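Local coordinates for protein of unknown function with cystatin-like fold (Xanthomonas campestris pv. campestris, PDB 3G8Z) that is of unknown function but adopts the cystatin-like fold of the SnoaL-like family, whose relatives include polyketide cyclases, at residues Y29-A32 with I33-D37. Numbering follows the deposited sequence.
Sequences YITA and IQTGD
A Schellman motif lies at the C-terminal end of the helix that holds Tyr29 to Gln34 in this SnoaL-like, cystatin-like fold, leading through Gly36 to the start of helix 38-44. Gly36 adopts a positive phi of 64°, turning the chain so that Asp37 N bonds back to Ala32 O at 2.8 Å and Gly36 N to Ile33 O at 3.2 Å. Ala32 CB and Asp37 CB pack 3.9 Å apart. Asp37 is itself the N-cap of the next helix, and its OD2 hydrogen-bonds Thr40 OG1. One residue before Ala32, Thr31 O takes two bonds from Thr35, from its backbone N and from OG1 at 2.8 Å, the two donors arriving from opposite faces of the carbonyl plane. Thr35 OG1 stands between its own backbone N and carbonyl carbon (chi1 57°), which brings the hydroxyl back over the preceding turn. Gln34 runs extended past Ile30, laying its CD 3.9 Å from Ile30 CG2, and its NE2 reaches Ile86 O on strand 85-95. On the buried side, the Tyr29 side chain touches Asp120 and Leu122 of strand 112-125, and its OH hydrogen-bonds a bound glycerol, probably from the crystallisation liquor. Ile33 lies over one face of this ring, its CD1 3.2 Å from Tyr29 CE2.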
ATOM      1  N   TYR A  29       2.734  15.545   4.846  1.00 22.38           N
ATOM      2  CA  TYR A  29       3.959  14.922   4.372  1.00 23.54           C
ATOM      3  C   TYR A  29       4.112  15.046   2.850  1.00 23.55           C
ATOM      4  O   TYR A  29       5.172  15.466   2.358  1.00 23.77           O
ATOM      5  CB  TYR A  29       3.978  13.443   4.812  1.00 24.80           C
ATOM      6  CG  TYR A  29       5.091  12.623   4.189  1.00 27.12           C
ATOM      7  CD1 TYR A  29       6.374  12.660   4.717  1.00 28.39           C
ATOM      8  CD2 TYR A  29       4.856  11.827   3.077  1.00 28.37           C
ATOM      9  CE1 TYR A  29       7.394  11.920   4.157  1.00 29.09           C
ATOM     10  CE2 TYR A  29       5.870  11.087   2.505  1.00 28.95           C
ATOM     11  CZ  TYR A  29       7.136  11.142   3.063  1.00 28.35           C
ATOM     12  OH  TYR A  29       8.163  10.427   2.502  1.00 32.34           O
ATOM     13  N   ILE A  30       3.070  14.663   2.107  1.00 23.10           N
ATOM     14  CA  ILE A  30       3.088  14.759   0.649  1.00 23.12           C
ATOM     15  C   ILE A  30       3.184  16.211   0.179  1.00 22.64           C
ATOM     16  O   ILE A  30       3.978  16.525  -0.702  1.00 22.71           O
ATOM     17  CB  ILE A  30       1.866  14.081   0.005  1.00 23.61           C
ATOM     18  CG1 ILE A  30       1.858  12.574   0.314  1.00 24.05           C
ATOM     19  CG2 ILE A  30       1.840  14.323  -1.523  1.00 23.46           C
ATOM     20  CD1 ILE A  30       2.967  11.779  -0.385  1.00 23.01           C
ATOM     21  N   THR A  31       2.412  17.111   0.766  1.00 22.37           N
ATOM     22  CA  THR A  31       2.517  18.512   0.384  1.00 22.77           C
ATOM     23  C   THR A  31       3.950  19.032   0.592  1.00 22.88           C
ATOM     24  O   THR A  31       4.485  19.792  -0.228  1.00 22.75           O
ATOM     25  CB  THR A  31       1.541  19.344   1.185  1.00 23.20           C
ATOM     26  OG1 THR A  31       0.217  18.948   0.826  1.00 22.48           O
ATOM     27  CG2 THR A  31       1.744  20.848   0.945  1.00 23.38           C
ATOM     28  N   ALA A  32       4.579  18.608   1.677  1.00 22.73           N
ATOM     29  CA  ALA A  32       5.912  19.110   2.005  1.00 23.34           C
ATOM     30  C   ALA A  32       6.957  18.576   1.020  1.00 23.51           C
ATOM     31  O   ALA A  32       7.839  19.317   0.557  1.00 23.53           O
ATOM     32  CB  ALA A  32       6.266  18.779   3.457  1.00 22.66           C
ATOM     33  N   ILE A  33       6.841  17.312   0.660  1.00 23.94           N
ATOM     34  CA  ILE A  33       7.684  16.752  -0.415  1.00 24.41           C
ATOM     35  C   ILE A  33       7.457  17.548  -1.696  1.00 24.84           C
ATOM     36  O   ILE A  33       8.408  18.018  -2.325  1.00 25.27           O
ATOM     37  CB  ILE A  33       7.389  15.272  -0.645  1.00 24.74           C
ATOM     38  CG1 ILE A  33       7.914  14.452   0.531  1.00 24.98           C
ATOM     39  CG2 ILE A  33       8.019  14.761  -1.942  1.00 25.30           C
ATOM     40  CD1 ILE A  33       7.409  13.080   0.506  1.00 29.00           C
ATOM     41  N   GLN A  34       6.198  17.764  -2.050  1.00 25.19           N
ATOM     42  CA  GLN A  34       5.890  18.425  -3.308  1.00 25.64           C
ATOM     43  C   GLN A  34       6.375  19.862  -3.377  1.00 25.62           C
ATOM     44  O   GLN A  34       6.765  20.340  -4.449  1.00 24.13           O
ATOM     45  CB  GLN A  34       4.403  18.367  -3.595  1.00 25.84           C
ATOM     46  CG  GLN A  34       3.941  16.959  -3.950  1.00 26.15           C
ATOM     47  CD  GLN A  34       2.492  16.921  -4.328  1.00 27.45           C
ATOM     48  OE1 GLN A  34       1.657  17.543  -3.673  1.00 27.13           O
ATOM     49  NE2 GLN A  34       2.170  16.168  -5.382  1.00 28.21           N
ATOM     50  N   THR A  35       6.369  20.553  -2.240  1.00 25.36           N
ATOM     51  CA  THR A  35       6.755  21.956  -2.232  1.00 25.41           C
ATOM     52  C   THR A  35       8.164  22.166  -1.715  1.00 25.82           C
ATOM     53  O   THR A  35       8.592  23.301  -1.563  1.00 27.32           O
ATOM     54  CB  THR A  35       5.788  22.788  -1.381  1.00 25.00           C
ATOM     55  OG1 THR A  35       5.762  22.242  -0.059  1.00 23.67           O
ATOM     56  CG2 THR A  35       4.378  22.767  -2.002  1.00 23.42           C
ATOM     57  N   GLY A  36       8.877  21.087  -1.436  1.00 26.10           N
ATOM     58  CA  GLY A  36      10.233  21.165  -0.906  1.00 26.49           C
ATOM     59  C   GLY A  36      10.366  21.792   0.466  1.00 26.83           C
ATOM     60  O   GLY A  36      11.361  22.450   0.760  1.00 26.71           O
ATOM     61  N   ASP A  37       9.372  21.577   1.319  1.00 26.44           N
ATOM     62  CA  ASP A  37       9.363  22.143   2.658  1.00 25.97           C
ATOM     63  C   ASP A  37      10.138  21.221   3.598  1.00 25.83           C
ATOM     64  O   ASP A  37       9.567  20.348   4.253  1.00 24.93           O
ATOM     65  CB  ASP A  37       7.917  22.315   3.148  1.00 26.19           C
ATOM     66  CG  ASP A  37       7.829  22.885   4.563  1.00 27.39           C
ATOM     67  OD1 ASP A  37       8.877  23.280   5.112  1.00 27.22           O
ATOM     68  OD2 ASP A  37       6.702  22.920   5.120  1.00 31.07           O
TER